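PDB 6ANS: DUF1214 domain-containing protein from Burkholderia cenocepacia, which is of unknown function but belongs to the DUF1214 family and was crystallised with a phosphate ion and a sodium ion bound. Local coordinates for residues R68-L73 against Q236-T241; L73-L78 against E98-G103; N275-H280 against P373-T378; I293-V298 against I363-V368. One frame throughout, in Å; residues are numbered along the deposited sequence. Where two conformers were deposited one is given.

In the fold
Contacts 1 and 2 are buried, share L73 and both draw on helix 60-83 near the second subunit. Contact 1 joins one helix to another by van der Waals packing, with no hydrogen bond across it, whereas contact 2 sets the same helix against a loop and adds an arginine fork that grips a threonine. Contacts 3 and 4 lie on the far side of the chain's centre from contact 1 and join the same two sheets, the one holding strands 276-284 and 360-368 and the one holding 289-295 and 377-382. Contact 4 is their buried hydrophobic interior; contact 3, partly exposed, is more aromatic and polar. Strands 276-284 and 360-368 turn their other faces to the phosphate ion.

Contact 1: R68-L73 against Q236-T241; sequences RYLSRL and QFVEQT
L73 lies over V238, its CB 3.9 Å from V238 CG2, and the two residues also mark the nearest approach of the two backbones. The leucine then divides its branches between successive turns of the facing helix: CD1 rests 3.8 Å from the carbonyl oxygen V238 O, while CD2 passes slantwise over T241 and stops 4.0 Å from its CG2. V238 spreads its own methyl groups in the same manner. With CG1 anti to the backbone N (chi1 174°), that methyl is carried to L70, where it meets CD2 at 4.1 Å with the two side chains roughly at right angles, and CG2 is left to L73. At the flank, F237 brings ring atom CD2 to 4.1 Å from L73 O. T241 presents its methyl CG2 to L73, while its OG1 donates to F237 O at 2.8 Å, reaching that oxygen from the face opposite to T241 N, and also sits above the middle of the F237 ring. No hydrogen bond crosses the interface, so the hold comes from van der Waals packing of wholly buried residues. The helix axes approach to 9.4 Å and cross at 134°, about midway between perpendicular and antiparallel. Helix 60-83 thus packs on helix 224-251, with helix 143-146 touching F237 and T241, loop residue I102 touching both L73 and F237, and W37 of the second subunit packing on L70.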
# COMPACT_ATOMS: atom_id res chain seq x y z
N ARG A 68 12.94 -0.78 9.99
CA ARG A 68 12.12 -0.64 8.79
C ARG A 68 11.07 -1.73 8.73
O ARG A 68 9.91 -1.47 8.38
CB ARG A 68 12.97 -0.68 7.53
CG ARG A 68 12.10 -0.56 6.24
CD ARG A 68 12.95 -0.54 4.99
NE ARG A 68 13.66 -1.81 4.85
CZ ARG A 68 14.49 -2.09 3.85
NH1 ARG A 68 14.74 -1.20 2.90
NH2 ARG A 68 15.07 -3.28 3.81
N TYR A 69 11.47 -2.94 9.09
CA TYR A 69 10.55 -4.07 9.16
C TYR A 69 9.33 -3.76 10.01
O TYR A 69 8.20 -4.02 9.61
CB TYR A 69 11.33 -5.27 9.69
CG TYR A 69 10.56 -6.49 10.14
CD1 TYR A 69 9.79 -7.25 9.24
CD2 TYR A 69 10.71 -6.95 11.44
CE1 TYR A 69 9.14 -8.42 9.66
CE2 TYR A 69 10.08 -8.12 11.88
CZ TYR A 69 9.30 -8.84 11.00
OH TYR A 69 8.69 -9.98 11.48
N LEU A 70 9.55 -3.15 11.19
CA LEU A 70 8.42 -2.78 12.05
C LEU A 70 7.48 -1.83 11.33
O LEU A 70 6.25 -2.01 11.36
CB LEU A 70 8.90 -2.16 13.37
CG LEU A 70 9.66 -2.99 14.40
CD1 LEU A 70 9.74 -2.24 15.72
CD2 LEU A 70 9.00 -4.36 14.60
N SER A 71 8.02 -0.81 10.66
CA SER A 71 7.15 0.09 9.91
C SER A 71 6.40 -0.66 8.80
O SER A 71 5.26 -0.31 8.47
CB SER A 71 7.96 1.26 9.34
OG SER A 71 8.65 0.92 8.15
N ARG A 72 7.03 -1.67 8.21
CA ARG A 72 6.35 -2.47 7.19
C ARG A 72 5.22 -3.31 7.78
O ARG A 72 4.15 -3.45 7.17
CB ARG A 72 7.35 -3.36 6.47
CG ARG A 72 8.31 -2.57 5.59
CD ARG A 72 9.47 -3.41 5.12
NE ARG A 72 10.19 -2.76 4.03
CZ ARG A 72 11.05 -3.38 3.23
NH1 ARG A 72 11.31 -4.68 3.40
NH2 ARG A 72 11.64 -2.70 2.25
N LEU A 73 5.43 -3.87 8.97
CA LEU A 73 4.36 -4.63 9.62
C LEU A 73 3.16 -3.74 9.88
O LEU A 73 2.00 -4.16 9.70
CB LEU A 73 4.87 -5.25 10.91
CG LEU A 73 5.96 -6.31 10.72
CD1 LEU A 73 6.42 -6.86 12.07
CD2 LEU A 73 5.45 -7.44 9.84
N GLN A 236 -1.08 -4.58 17.92
CA GLN A 236 -0.68 -5.86 18.49
C GLN A 236 -0.17 -6.83 17.43
O GLN A 236 0.66 -7.69 17.74
CB GLN A 236 -1.84 -6.46 19.29
CG GLN A 236 -1.98 -5.83 20.69
CD GLN A 236 -3.42 -5.73 21.14
OE1 GLN A 236 -4.31 -6.41 20.61
NE2 GLN A 236 -3.67 -4.91 22.17
N PHE A 237 -0.64 -6.69 16.19
CA PHE A 237 -0.09 -7.46 15.07
C PHE A 237 1.40 -7.18 14.88
O PHE A 237 2.18 -8.11 14.66
CB PHE A 237 -0.87 -7.15 13.79
CG PHE A 237 -0.43 -7.97 12.59
CD1 PHE A 237 -1.03 -9.20 12.30
CD2 PHE A 237 0.56 -7.48 11.73
CE1 PHE A 237 -0.64 -9.94 11.18
CE2 PHE A 237 0.96 -8.22 10.61
CZ PHE A 237 0.36 -9.45 10.33
N VAL A 238 1.81 -5.91 14.94
CA VAL A 238 3.22 -5.57 14.77
C VAL A 238 4.06 -6.24 15.86
O VAL A 238 5.07 -6.90 15.58
CB VAL A 238 3.44 -4.05 14.80
CG1 VAL A 238 4.93 -3.75 14.78
CG2 VAL A 238 2.76 -3.39 13.63
N GLU A 239 3.63 -6.09 17.11
CA GLU A 239 4.40 -6.65 18.22
C GLU A 239 4.45 -8.17 18.15
O GLU A 239 5.52 -8.77 18.27
CB GLU A 239 3.81 -6.21 19.55
CG GLU A 239 4.51 -6.83 20.76
CD GLU A 239 4.29 -6.03 22.03
OE1 GLU A 239 3.11 -5.90 22.42
OE2 GLU A 239 5.29 -5.57 22.65
N GLN A 240 3.29 -8.81 17.93
CA GLN A 240 3.24 -10.27 17.96
C GLN A 240 3.91 -10.90 16.74
O GLN A 240 4.55 -11.95 16.86
CB GLN A 240 1.80 -10.78 18.08
CG GLN A 240 1.10 -10.41 19.38
CD GLN A 240 1.86 -10.89 20.60
OE1 GLN A 240 2.33 -12.03 20.66
NE2 GLN A 240 1.97 -10.01 21.60
N THR A 241 3.76 -10.30 15.57
CA THR A 241 4.35 -10.89 14.37
C THR A 241 5.87 -10.81 14.44
O THR A 241 6.56 -11.80 14.16
CB THR A 241 3.84 -10.19 13.11
OG1 THR A 241 2.43 -10.33 13.04
CG2 THR A 241 4.49 -10.77 11.82

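Contact 2: L73-L78 against E98-G103; sequences LMRIAL and ETAKIG. With NA (sodium ion), chain F.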
# COMPACT_ATOMS: atom_id res chain seq x y z
N LEU A 73 5.43 -3.87 8.97
CA LEU A 73 4.36 -4.63 9.62
C LEU A 73 3.16 -3.74 9.88
O LEU A 73 2.00 -4.16 9.70
CB LEU A 73 4.87 -5.25 10.91
CG LEU A 73 5.96 -6.31 10.72
CD1 LEU A 73 6.42 -6.86 12.07
CD2 LEU A 73 5.45 -7.44 9.84
N MSE A 74 3.42 -2.49 10.28
CA MSE A 74 2.42 -1.44 10.52
C MSE A 74 1.48 -1.25 9.36
O MSE A 74 0.27 -1.16 9.48
CB MSE A 74 3.14 -0.11 10.76
CG MSE A 74 3.08 0.45 12.12
SE MSE A 74 4.05 2.16 12.12
CE MSE A 74 2.48 3.23 11.68
N ARG A 75 2.10 -1.09 8.20
CA ARG A 75 1.34 -0.83 6.99
C ARG A 75 0.43 -2.02 6.67
O ARG A 75 -0.75 -1.84 6.37
CB ARG A 75 2.31 -0.54 5.84
CG ARG A 75 3.03 0.84 5.96
CD ARG A 75 4.36 0.85 5.17
NE ARG A 75 4.15 0.51 3.77
CZ ARG A 75 5.00 -0.21 3.03
NH1 ARG A 75 6.14 -0.66 3.55
NH2 ARG A 75 4.70 -0.48 1.77
N ILE A 76 0.97 -3.24 6.76
CA ILE A 76 0.17 -4.44 6.55
C ILE A 76 -0.93 -4.52 7.59
O ILE A 76 -2.11 -4.76 7.27
CB ILE A 76 1.06 -5.70 6.58
CG1 ILE A 76 2.05 -5.70 5.42
CG2 ILE A 76 0.20 -6.94 6.52
CD1 ILE A 76 3.14 -6.76 5.60
N ALA A 77 -0.57 -4.30 8.85
CA ALA A 77 -1.52 -4.40 9.95
C ALA A 77 -2.70 -3.46 9.75
O ALA A 77 -3.83 -3.81 10.08
CB ALA A 77 -0.80 -4.11 11.27
N LEU A 78 -2.45 -2.25 9.23
CA LEU A 78 -3.54 -1.27 9.10
C LEU A 78 -4.49 -1.64 7.96
O LEU A 78 -5.70 -1.38 8.05
CB LEU A 78 -2.96 0.14 8.90
CG LEU A 78 -2.34 0.80 10.13
CD1 LEU A 78 -1.49 2.04 9.75
CD2 LEU A 78 -3.41 1.18 11.17
N GLU A 98 6.65 -6.41 -2.55
CA GLU A 98 8.02 -5.94 -2.73
C GLU A 98 8.49 -5.08 -1.56
O GLU A 98 9.68 -5.06 -1.27
CB GLU A 98 8.16 -5.17 -4.04
CG GLU A 98 7.97 -6.01 -5.28
CD GLU A 98 6.50 -6.15 -5.67
OE1 GLU A 98 5.63 -5.61 -4.95
OE2 GLU A 98 6.24 -6.79 -6.71
N THR A 99 7.58 -4.36 -0.89
CA THR A 99 8.03 -3.42 0.15
C THR A 99 7.40 -3.68 1.52
O THR A 99 7.48 -2.82 2.40
CB THR A 99 7.77 -1.97 -0.25
OG1 THR A 99 6.36 -1.73 -0.30
CG2 THR A 99 8.42 -1.61 -1.62
N ALA A 100 6.80 -4.85 1.74
CA ALA A 100 6.31 -5.22 3.07
C ALA A 100 6.27 -6.73 3.14
O ALA A 100 5.66 -7.35 2.26
CB ALA A 100 4.90 -4.65 3.35
N LYS A 101 6.91 -7.32 4.15
CA LYS A 101 7.23 -8.74 4.10
C LYS A 101 7.09 -9.41 5.46
O LYS A 101 7.47 -8.83 6.49
CB LYS A 101 8.65 -8.94 3.56
CG LYS A 101 8.83 -8.47 2.10
CD LYS A 101 10.28 -8.60 1.63
CE LYS A 101 10.43 -8.13 0.18
NZ LYS A 101 11.82 -8.35 -0.31
N ILE A 102 6.56 -10.63 5.47
CA ILE A 102 6.29 -11.38 6.70
C ILE A 102 6.64 -12.85 6.52
O ILE A 102 6.16 -13.50 5.58
CB ILE A 102 4.81 -11.28 7.12
CG1 ILE A 102 4.41 -9.85 7.49
CG2 ILE A 102 4.53 -12.25 8.28
CD1 ILE A 102 2.90 -9.70 7.73
N GLY A 103 7.45 -13.38 7.43
CA GLY A 103 7.51 -14.81 7.66
C GLY A 103 8.05 -15.63 6.51
O GLY A 103 7.48 -16.68 6.19
NA NA F . 6.30 -17.57 4.34
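I76 projects from helix 60-83 onto the extended loop 98-103, a helix-on-loop packing in which A100 and I102 receive the side chain. Beyond CB the isoleucine forks: CG2 lies 4.0 Å from I102 CD1, and CG1 lies over the methyl CB of A100. The terminal CD1 is shared, 3.6 Å from A100 CB and equally close to I102 CD1, which it meets tip to tip. One turn earlier, L73 adds its CD2 methyl to I102 CG1 at 3.5 Å, so I102 rests against both residues of the helix. At the other end of the loop the chemistry changes. The R75 chain bends at chi3 (56°), which turns its guanidinium end-on to T99. NH1 donates to T99 O at 2.8 Å, approaching from above the carbonyl plane, and NH2 donates to T99 OG1 at 2.9 Å, almost straight at 163° and within the guanidinium plane. With two bonds to two atoms of one residue, the guanidinium is restrained in rotation as well as in position, while A100 CB lies over one of its faces. E83 of the second subunit forms a long, weak ion pair with NH1. Past I102 the loop turns at G103, where phi is positive, and reaches the sodium ion: A104 is another ligand, and G103 O binds the metal at 2.4 Å.

Contact 3: N275-H280 against P373-T378; sequences NIYYYH and PVHPRT. With PO4 (phosphate ion), chain E; EDO (1,2-ethanediol), chain H.
An aromatic cluster of Y277, Y279 and H375 joins strand 276-284, the outer strand of one sheet, to the loop that leads into strand 377-382 of another. Its polar centre is a hydrogen bond of 2.6 Å between Y279 OH and H375 ND1, lying in the plane of both rings, although the rings meet rim to rim at 71°. Two prolines cover ring faces. P373 CG stands almost on the normal of the Y277 ring, 3.6 Å from its centroid, in a CH-pi contact, and P376 CD makes a second one over a face of Y279, its nearest ring atom being CE1 at 3.5 Å. With chi1 of -167° carrying CG away from the backbone N, the Y277 ring turns one face to P373 and brings OH to 3.5 Å from H375 CE1. W365 and W367 also meet the Y279 ring. The intervening strand residues face the other way, toward a pocket holding a phosphate and an ethanediol, both probably from the crystallisation liquor. There I276 CG2 backs one face of the Y278 ring, whose OH makes a doubtfully short hydrogen bond to phosphate O4, and H280 NE2 donates to ethanediol O2 at 2.6 Å, at the edge of its imidazole.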
# COMPACT_ATOMS: atom_id res chain seq x y z
N ASN A 275 0.09 -27.81 0.79
CA ASN A 275 0.84 -28.49 -0.27
C ASN A 275 2.34 -28.34 -0.13
O ASN A 275 3.07 -29.00 -0.87
CB ASN A 275 0.47 -27.95 -1.66
CG ASN A 275 -0.88 -28.42 -2.12
OD1 ASN A 275 -1.30 -29.54 -1.83
ND2 ASN A 275 -1.58 -27.56 -2.85
N ILE A 276 2.81 -27.52 0.80
CA ILE A 276 4.20 -27.10 0.82
C ILE A 276 4.91 -27.78 1.98
O ILE A 276 4.41 -27.82 3.11
CB ILE A 276 4.32 -25.58 0.93
CG1 ILE A 276 3.51 -24.92 -0.19
CG2 ILE A 276 5.77 -25.17 0.90
CD1 ILE A 276 3.72 -23.41 -0.27
N TYR A 277 6.09 -28.31 1.68
CA TYR A 277 7.01 -28.83 2.68
C TYR A 277 8.14 -27.81 2.83
O TYR A 277 8.80 -27.45 1.85
CB TYR A 277 7.54 -30.20 2.24
CG TYR A 277 8.27 -30.97 3.30
CD1 TYR A 277 9.64 -30.81 3.48
CD2 TYR A 277 7.60 -31.90 4.10
CE1 TYR A 277 10.32 -31.55 4.44
CE2 TYR A 277 8.28 -32.64 5.07
CZ TYR A 277 9.64 -32.46 5.23
OH TYR A 277 10.34 -33.16 6.17
N TYR A 278 8.32 -27.30 4.05
CA TYR A 278 9.20 -26.18 4.33
C TYR A 278 10.51 -26.62 4.99
O TYR A 278 10.54 -27.56 5.79
CB TYR A 278 8.52 -25.17 5.25
CG TYR A 278 7.25 -24.53 4.73
CD1 TYR A 278 7.29 -23.28 4.09
CD2 TYR A 278 6.01 -25.13 4.91
CE1 TYR A 278 6.13 -22.67 3.63
CE2 TYR A 278 4.84 -24.53 4.44
CZ TYR A 278 4.91 -23.30 3.80
OH TYR A 278 3.77 -22.67 3.35
N TYR A 279 11.58 -25.90 4.65
CA TYR A 279 12.84 -25.90 5.40
C TYR A 279 13.17 -24.45 5.75
O TYR A 279 13.16 -23.59 4.87
CB TYR A 279 14.00 -26.48 4.58
CG TYR A 279 13.74 -27.84 3.96
CD1 TYR A 279 14.41 -28.97 4.41
CD2 TYR A 279 12.85 -27.98 2.90
CE1 TYR A 279 14.18 -30.23 3.83
CE2 TYR A 279 12.61 -29.23 2.33
CZ TYR A 279 13.28 -30.34 2.79
OH TYR A 279 13.05 -31.57 2.21
N HIS A 280 13.44 -24.20 7.03
CA HIS A 280 13.82 -22.88 7.52
C HIS A 280 15.13 -22.99 8.29
O HIS A 280 15.30 -23.89 9.11
CB HIS A 280 12.76 -22.27 8.46
CG HIS A 280 11.45 -21.93 7.80
ND1 HIS A 280 11.31 -20.89 6.91
CD2 HIS A 280 10.21 -22.46 7.96
CE1 HIS A 280 10.05 -20.82 6.51
NE2 HIS A 280 9.36 -21.76 7.14
N PRO A 373 9.83 -35.58 -0.13
CA PRO A 373 10.81 -34.50 -0.11
C PRO A 373 12.23 -35.03 -0.10
O PRO A 373 12.51 -36.13 0.38
CB PRO A 373 10.49 -33.75 1.19
CG PRO A 373 9.09 -34.12 1.52
CD PRO A 373 8.92 -35.53 1.03
N VAL A 374 13.13 -34.23 -0.66
CA VAL A 374 14.56 -34.51 -0.68
C VAL A 374 15.23 -33.42 0.15
O VAL A 374 15.02 -32.22 -0.10
CB VAL A 374 15.12 -34.55 -2.12
CG1 VAL A 374 16.64 -34.69 -2.12
CG2 VAL A 374 14.45 -35.70 -2.93
N HIS A 375 16.02 -33.83 1.14
CA HIS A 375 16.51 -32.90 2.15
C HIS A 375 17.86 -32.32 1.74
O HIS A 375 18.82 -33.07 1.58
CB HIS A 375 16.63 -33.61 3.48
CG HIS A 375 15.31 -34.07 4.02
ND1 HIS A 375 14.12 -33.46 3.69
CD2 HIS A 375 14.99 -35.09 4.86
CE1 HIS A 375 13.13 -34.06 4.31
NE2 HIS A 375 13.62 -35.05 5.03
N PRO A 376 17.98 -31.00 1.56
CA PRO A 376 19.27 -30.43 1.15
C PRO A 376 20.36 -30.66 2.19
O PRO A 376 20.11 -30.65 3.40
CB PRO A 376 18.96 -28.94 0.99
CG PRO A 376 17.47 -28.85 0.84
CD PRO A 376 16.94 -29.97 1.70
N ARG A 377 21.57 -30.87 1.70
CA ARG A 377 22.77 -30.80 2.52
C ARG A 377 23.49 -29.49 2.22
O ARG A 377 23.30 -28.89 1.16
CB ARG A 377 23.70 -31.99 2.25
CG ARG A 377 24.04 -32.23 0.80
CD ARG A 377 24.74 -33.59 0.59
NE ARG A 377 24.98 -33.89 -0.82
CZ ARG A 377 25.99 -33.37 -1.52
NH1 ARG A 377 26.84 -32.55 -0.93
NH2 ARG A 377 26.15 -33.68 -2.80
N THR A 378 24.30 -29.05 3.18
CA THR A 378 25.00 -27.78 3.08
C THR A 378 26.44 -27.96 3.54
O THR A 378 26.75 -28.86 4.32
CB THR A 378 24.34 -26.69 3.93
OG1 THR A 378 24.55 -26.99 5.32
CG2 THR A 378 22.84 -26.59 3.65
P PO4 E . 4.51 -19.53 1.89
O1 PO4 E . 5.01 -20.63 0.99
O2 PO4 E . 5.71 -18.76 2.35
O3 PO4 E . 3.53 -18.62 1.19
O4 PO4 E . 3.81 -20.20 3.05
C1 EDO H . 5.27 -19.56 6.83
O1 EDO H . 5.07 -19.34 5.42
C2 EDO H . 5.48 -21.04 7.15
O2 EDO H . 6.80 -21.49 6.82

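Contact 4: I293-V298 against I363-V368; sequences IDVDTV and ICWRWV. With PO4 (phosphate ion), chain E.
R366 NE donates to phosphate O1 at 2.7 Å from one face of strand 360-368, while from the other face I363, W365 and W367 meet I293, V295 and V298. The arginine runs out extended from CG to NE, and NH2 adds a straighter bond to phosphate O2 (2.9 Å, 166°), so that the guanidinium addresses the anion with its edge. C364 SG lies over the centre of one of its faces, and Q307 and N305 accept from NH1, which fixes how the group is turned. Y111 and R194 also bind the ion, which probably came from the crystallisation liquor.

The contact itself is apolar. I293 and I363 meet tip to tip, CD1 to CD1 at 3.6 Å, and I293 CG2 slides alongside W365 to reach CZ3 at 3.8 Å. V295 holds CG1 anti to its carbonyl carbon (chi1 -69°), placing that methyl where both indoles converge: 3.9 Å from W365 CZ2 and 4.1 Å from W367 CZ2, at the edge of the latter. V298 CG1 closes the row near W367 CZ3. The indoles brace each other, W365 NE1 lying above one face of W367 near its rim, and W304 stacks on W365.

The strand axes are 11.7 Å apart and only 13° from parallel, a separation bridged by side chains with no hydrogen bond between them. W367 NE1 is satisfied by V374 O. Strand 360-368 therefore has two chemistries: one face is apolar and closely packed between the sheets, and the other carries the cationic R366 to the anion.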
# COMPACT_ATOMS: atom_id res chain seq x y z
N ILE A 293 24.71 -25.44 -1.12
CA ILE A 293 23.52 -26.24 -0.86
C ILE A 293 23.35 -27.24 -2.00
O ILE A 293 23.48 -26.86 -3.17
CB ILE A 293 22.26 -25.36 -0.72
CG1 ILE A 293 22.53 -24.18 0.23
CG2 ILE A 293 21.07 -26.18 -0.26
CD1 ILE A 293 21.41 -23.14 0.24
N ASP A 294 23.06 -28.49 -1.66
CA ASP A 294 22.94 -29.57 -2.63
C ASP A 294 21.73 -30.43 -2.33
O ASP A 294 21.49 -30.78 -1.17
CB ASP A 294 24.17 -30.49 -2.63
CG ASP A 294 25.36 -29.87 -3.31
OD1 ASP A 294 25.32 -29.69 -4.54
OD2 ASP A 294 26.34 -29.56 -2.60
N VAL A 295 21.00 -30.79 -3.38
CA VAL A 295 20.04 -31.89 -3.35
C VAL A 295 20.47 -32.88 -4.43
O VAL A 295 20.78 -32.48 -5.56
CB VAL A 295 18.59 -31.41 -3.57
CG1 VAL A 295 18.12 -30.60 -2.36
CG2 VAL A 295 18.46 -30.59 -4.85
N ASP A 296 20.57 -34.16 -4.05
CA ASP A 296 21.11 -35.16 -4.98
C ASP A 296 20.14 -35.47 -6.10
O ASP A 296 20.56 -35.78 -7.22
CB ASP A 296 21.49 -36.42 -4.21
CG ASP A 296 22.62 -36.17 -3.23
OD1 ASP A 296 23.41 -35.23 -3.46
OD2 ASP A 296 22.72 -36.89 -2.21
N THR A 297 18.84 -35.40 -5.82
CA THR A 297 17.79 -35.56 -6.81
C THR A 297 16.79 -34.44 -6.61
O THR A 297 16.75 -33.80 -5.56
CB THR A 297 17.08 -36.91 -6.70
OG1 THR A 297 16.48 -37.02 -5.40
CG2 THR A 297 18.05 -38.08 -6.90
N VAL A 298 15.97 -34.19 -7.63
CA VAL A 298 14.84 -33.28 -7.52
C VAL A 298 13.56 -34.11 -7.58
O VAL A 298 13.33 -34.80 -8.58
CB VAL A 298 14.86 -32.21 -8.63
CG1 VAL A 298 13.66 -31.29 -8.47
CG2 VAL A 298 16.15 -31.42 -8.56
N ILE A 363 16.93 -18.37 5.74
CA ILE A 363 16.83 -19.01 4.43
C ILE A 363 15.68 -20.01 4.49
O ILE A 363 15.45 -20.65 5.52
CB ILE A 363 18.17 -19.68 4.05
CG1 ILE A 363 18.11 -20.33 2.67
CG2 ILE A 363 18.58 -20.73 5.07
CD1 ILE A 363 19.48 -20.74 2.17
N CYS A 364 14.94 -20.12 3.38
CA CYS A 364 13.78 -21.00 3.28
C CYS A 364 13.79 -21.76 1.95
O CYS A 364 13.94 -21.16 0.88
CB CYS A 364 12.47 -20.20 3.39
SG CYS A 364 10.94 -21.16 3.13
N TRP A 365 13.58 -23.07 2.03
CA TRP A 365 13.44 -23.95 0.89
C TRP A 365 12.04 -24.54 0.90
O TRP A 365 11.51 -24.88 1.97
CB TRP A 365 14.50 -25.06 0.93
CG TRP A 365 14.60 -25.91 -0.32
CD1 TRP A 365 13.63 -26.75 -0.82
CD2 TRP A 365 15.72 -26.03 -1.20
NE1 TRP A 365 14.10 -27.37 -1.96
CE2 TRP A 365 15.37 -26.95 -2.22
CE3 TRP A 365 17.00 -25.45 -1.22
CZ2 TRP A 365 16.24 -27.29 -3.25
CZ3 TRP A 365 17.87 -25.79 -2.26
CH2 TRP A 365 17.48 -26.71 -3.25
N ARG A 366 11.42 -24.64 -0.28
CA ARG A 366 10.07 -25.19 -0.42
C ARG A 366 10.06 -26.30 -1.46
O ARG A 366 10.53 -26.10 -2.57
CB ARG A 366 9.06 -24.14 -0.85
CG ARG A 366 8.76 -23.05 0.17
CD ARG A 366 7.77 -22.07 -0.46
NE ARG A 366 7.63 -20.86 0.33
CZ ARG A 366 8.51 -19.86 0.32
NH1 ARG A 366 9.61 -19.94 -0.43
NH2 ARG A 366 8.30 -18.78 1.08
N TRP A 367 9.48 -27.45 -1.09
CA TRP A 367 8.90 -28.37 -2.06
C TRP A 367 7.39 -28.17 -2.07
O TRP A 367 6.77 -28.15 -1.00
CB TRP A 367 9.20 -29.84 -1.74
CG TRP A 367 10.64 -30.23 -1.59
CD1 TRP A 367 11.23 -30.77 -0.48
CD2 TRP A 367 11.67 -30.16 -2.59
NE1 TRP A 367 12.55 -31.03 -0.72
CE2 TRP A 367 12.85 -30.66 -2.01
CE3 TRP A 367 11.71 -29.71 -3.91
CZ2 TRP A 367 14.06 -30.72 -2.71
CZ3 TRP A 367 12.91 -29.77 -4.60
CH2 TRP A 367 14.07 -30.27 -4.00
N VAL A 368 6.81 -28.00 -3.25
CA VAL A 368 5.37 -27.85 -3.41
C VAL A 368 4.84 -29.06 -4.17
O VAL A 368 5.19 -29.29 -5.33
CB VAL A 368 5.01 -26.54 -4.13
CG1 VAL A 368 3.50 -26.38 -4.23
CG2 VAL A 368 5.61 -25.34 -3.39
P PO4 E . 4.51 -19.53 1.89
O1 PO4 E . 5.01 -20.63 0.99
O2 PO4 E . 5.71 -18.76 2.35
O3 PO4 E . 3.53 -18.62 1.19
O4 PO4 E . 3.81 -20.20 3.05